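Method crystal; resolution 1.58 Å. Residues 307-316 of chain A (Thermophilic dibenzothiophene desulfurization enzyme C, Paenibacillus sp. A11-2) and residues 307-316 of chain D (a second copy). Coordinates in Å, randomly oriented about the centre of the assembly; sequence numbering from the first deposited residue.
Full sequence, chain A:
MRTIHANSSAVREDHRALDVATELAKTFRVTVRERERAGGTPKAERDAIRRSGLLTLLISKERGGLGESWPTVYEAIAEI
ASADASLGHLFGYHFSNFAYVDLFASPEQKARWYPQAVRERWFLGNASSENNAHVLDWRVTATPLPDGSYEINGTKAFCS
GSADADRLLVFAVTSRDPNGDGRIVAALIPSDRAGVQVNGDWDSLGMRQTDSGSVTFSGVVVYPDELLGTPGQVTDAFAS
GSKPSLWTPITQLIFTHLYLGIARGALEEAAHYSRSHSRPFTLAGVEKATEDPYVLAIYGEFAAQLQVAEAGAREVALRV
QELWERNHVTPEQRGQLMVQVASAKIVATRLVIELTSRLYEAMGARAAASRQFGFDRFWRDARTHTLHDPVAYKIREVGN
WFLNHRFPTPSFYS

Chain A (307-316) QVAEAGAREV
Chain D 307-316: QVAEAGAREV

Two reciprocal salt bridges clamp this crossing of two identical helices. Arg A314 reaches Glu D315 through a two-pronged pair of hydrogen bonds, NE to OE1 at 2.8 Å and NH2 to OE2 at 2.7 Å, with N-H...O angles of 175° and 167°. In return, Arg D314 NE donates to Glu A315 OE2 at a short 2.5 Å and Arg D314 NH2 to Glu A315 OE1 at 2.9 Å. Each carboxylate lies at the edge of its guanidinium, near the plane, so both N-H bonds can point almost straight at oxygens. Both arginines adopt chi1 m, chi2 t, chi3 m, with chi4 near -90°; both glutamates are t, t, with chi3 82° in Glu A315 and -81° in Glu D315; because the carboxylate oxygens are equivalent, these are nearly the same orientation with OE1 and OE2 exchanged.

The backbones beneath are helical throughout 307-316, with phi/psi near -64/-41, and continue beyond both ends. Their axes approach to 7.1 Å and cross at 82°, nearly perpendicular, with Gly A312 and Gly D312 in register, CA to CA 4.0 Å.

Glycine permits this closeness. An ideal CB on Gly D312 would clash with Val A308 O at 2.9 Å, and one on Gly A312 would sit tightly 3.0 Å from Val D308 O. Ala A311 and Ala D311 point toward the partner: Ala A311 CB lies 3.7 Å from Gly D312 CA, and Ala D311 CB 3.7 Å from Gly A312 CA. The same methyls meet the carboxylates, Ala A311 CB to Glu D315 OE2 at 3.4 Å and Ala D311 CB to Glu A315 OE1 at 3.5 Å.

Further out, Val A308 and Val D308, both chi1 t, point sideways. Val A308 CG1 packs 3.9 Å from Ala D309 CA, and Val D308 CG1 equally close to Ala A309 CA. Together the stretches bury 483 Å²: small residues at the crossing, charged pairs joining the helices on the C-terminal side of the glycines.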

# COMPACT_ATOMS: atom_id res chain seq x y z
N GLN A 307 17.83 -0.02 0.27
CA GLN A 307 18.98 -0.93 0.25
C GLN A 307 18.78 -2.01 -0.80
O GLN A 307 19.68 -2.33 -1.59
CB GLN A 307 19.21 -1.60 1.61
CG GLN A 307 19.52 -0.70 2.79
CD GLN A 307 20.45 0.41 2.42
OE1 GLN A 307 21.65 0.19 2.17
NE2 GLN A 307 19.92 1.63 2.40
N VAL A 308 17.59 -2.61 -0.82
CA VAL A 308 17.34 -3.70 -1.75
C VAL A 308 17.34 -3.18 -3.18
O VAL A 308 17.91 -3.81 -4.08
CB VAL A 308 16.03 -4.41 -1.39
CG1 VAL A 308 15.72 -5.50 -2.42
CG2 VAL A 308 16.12 -5.03 0.01
N ALA A 309 16.68 -2.04 -3.43
CA ALA A 309 16.62 -1.49 -4.78
C ALA A 309 18.00 -1.09 -5.29
O ALA A 309 18.34 -1.33 -6.45
CB ALA A 309 15.66 -0.30 -4.81
N GLU A 310 18.82 -0.48 -4.43
CA GLU A 310 20.17 -0.10 -4.83
C GLU A 310 21.03 -1.32 -5.13
O GLU A 310 21.82 -1.32 -6.07
CB GLU A 310 20.81 0.76 -3.74
CG GLU A 310 20.30 2.18 -3.72
CD GLU A 310 20.91 2.99 -2.60
OE1 GLU A 310 21.36 2.40 -1.59
OE2 GLU A 310 20.94 4.24 -2.73
N ALA A 311 20.92 -2.36 -4.30
CA ALA A 311 21.67 -3.59 -4.55
C ALA A 311 21.23 -4.25 -5.84
O ALA A 311 22.06 -4.69 -6.64
CB ALA A 311 21.50 -4.55 -3.37
N GLY A 312 19.92 -4.30 -6.09
CA GLY A 312 19.44 -4.83 -7.35
C GLY A 312 19.89 -4.01 -8.54
O GLY A 312 20.18 -4.55 -9.61
N ALA A 313 19.97 -2.69 -8.37
CA ALA A 313 20.37 -1.81 -9.47
C ALA A 313 21.84 -2.00 -9.81
O ALA A 313 22.22 -1.95 -10.98
CB ALA A 313 20.10 -0.36 -9.10
N ARG A 314 22.68 -2.22 -8.80
CA ARG A 314 24.08 -2.53 -9.07
C ARG A 314 24.21 -3.80 -9.90
O ARG A 314 25.04 -3.86 -10.82
CB ARG A 314 24.85 -2.64 -7.76
CG ARG A 314 25.20 -1.29 -7.15
CD ARG A 314 26.08 -1.42 -5.92
NE ARG A 314 25.41 -2.07 -4.79
CZ ARG A 314 24.73 -1.45 -3.84
NH1 ARG A 314 24.59 -0.13 -3.84
NH2 ARG A 314 24.18 -2.16 -2.87
N GLU A 315 23.40 -4.83 -9.60
CA GLU A 315 23.51 -6.07 -10.37
C GLU A 315 23.12 -5.84 -11.82
O GLU A 315 23.78 -6.35 -12.74
CB GLU A 315 22.64 -7.19 -9.79
CG GLU A 315 22.93 -8.53 -10.54
CD GLU A 315 21.90 -9.64 -10.33
OE1 GLU A 315 20.85 -9.64 -11.01
OE2 GLU A 315 22.18 -10.54 -9.52
N VAL A 316 22.05 -5.08 -12.06
CA VAL A 316 21.61 -4.85 -13.42
C VAL A 316 22.62 -4.00 -14.17
O VAL A 316 22.85 -4.19 -15.37
CB VAL A 316 20.21 -4.21 -13.42
CG1 VAL A 316 19.74 -3.95 -14.83
CG2 VAL A 316 19.23 -5.12 -12.70
N GLN D 307 11.85 -9.50 -9.19
CA GLN D 307 13.12 -9.37 -9.90
C GLN D 307 14.10 -8.52 -9.11
O GLN D 307 15.27 -8.89 -8.95
CB GLN D 307 12.93 -8.77 -11.29
CG GLN D 307 12.01 -9.52 -12.25
CD GLN D 307 12.21 -11.01 -12.20
OE1 GLN D 307 13.26 -11.52 -12.58
NE2 GLN D 307 11.18 -11.73 -11.73
N VAL D 308 13.64 -7.39 -8.58
CA VAL D 308 14.53 -6.50 -7.84
C VAL D 308 14.99 -7.15 -6.54
O VAL D 308 16.18 -7.13 -6.20
CB VAL D 308 13.86 -5.13 -7.61
CG1 VAL D 308 14.77 -4.24 -6.78
CG2 VAL D 308 13.53 -4.43 -8.94
N ALA D 309 14.06 -7.77 -5.81
CA ALA D 309 14.41 -8.44 -4.56
C ALA D 309 15.41 -9.56 -4.79
O ALA D 309 16.38 -9.70 -4.05
CB ALA D 309 13.15 -8.98 -3.89
N GLU D 310 15.19 -10.38 -5.83
CA GLU D 310 16.13 -11.47 -6.10
C GLU D 310 17.51 -10.94 -6.48
O GLU D 310 18.53 -11.49 -6.04
CB GLU D 310 15.58 -12.36 -7.22
CG GLU D 310 14.44 -13.24 -6.78
CD GLU D 310 13.84 -14.07 -7.91
OE1 GLU D 310 13.96 -13.65 -9.09
OE2 GLU D 310 13.21 -15.11 -7.61
N ALA D 311 17.55 -9.90 -7.31
CA ALA D 311 18.83 -9.29 -7.70
C ALA D 311 19.56 -8.75 -6.49
O ALA D 311 20.77 -8.99 -6.31
CB ALA D 311 18.60 -8.19 -8.73
N GLY D 312 18.86 -8.01 -5.63
CA GLY D 312 19.50 -7.53 -4.42
C GLY D 312 19.98 -8.64 -3.51
O GLY D 312 21.02 -8.52 -2.85
N ALA D 313 19.22 -9.73 -3.43
CA ALA D 313 19.58 -10.82 -2.54
C ALA D 313 20.87 -11.49 -2.99
O ALA D 313 21.67 -11.92 -2.16
CB ALA D 313 18.44 -11.84 -2.48
N ARG D 314 21.10 -11.56 -4.31
CA ARG D 314 22.33 -12.15 -4.81
C ARG D 314 23.55 -11.37 -4.34
O ARG D 314 24.57 -11.97 -3.96
CB ARG D 314 22.28 -12.24 -6.34
CG ARG D 314 21.38 -13.37 -6.83
CD ARG D 314 21.51 -13.63 -8.33
NE ARG D 314 20.83 -12.62 -9.13
CZ ARG D 314 19.55 -12.68 -9.50
NH1 ARG D 314 18.78 -13.70 -9.14
NH2 ARG D 314 19.04 -11.71 -10.25
N GLU D 315 23.46 -10.04 -4.31
CA GLU D 315 24.59 -9.24 -3.83
C GLU D 315 24.87 -9.53 -2.36
O GLU D 315 26.04 -9.66 -1.96
CB GLU D 315 24.32 -7.75 -4.03
CG GLU D 315 25.43 -6.90 -3.44
CD GLU D 315 25.18 -5.43 -3.57
OE1 GLU D 315 25.43 -4.89 -4.67
OE2 GLU D 315 24.76 -4.82 -2.57
N VAL D 316 23.83 -9.62 -1.54
CA VAL D 316 24.04 -9.86 -0.12
C VAL D 316 24.60 -11.25 0.10
O VAL D 316 25.43 -11.46 0.99
CB VAL D 316 22.73 -9.62 0.65
CG1 VAL D 316 22.94 -9.78 2.14
CG2 VAL D 316 22.17 -8.22 0.34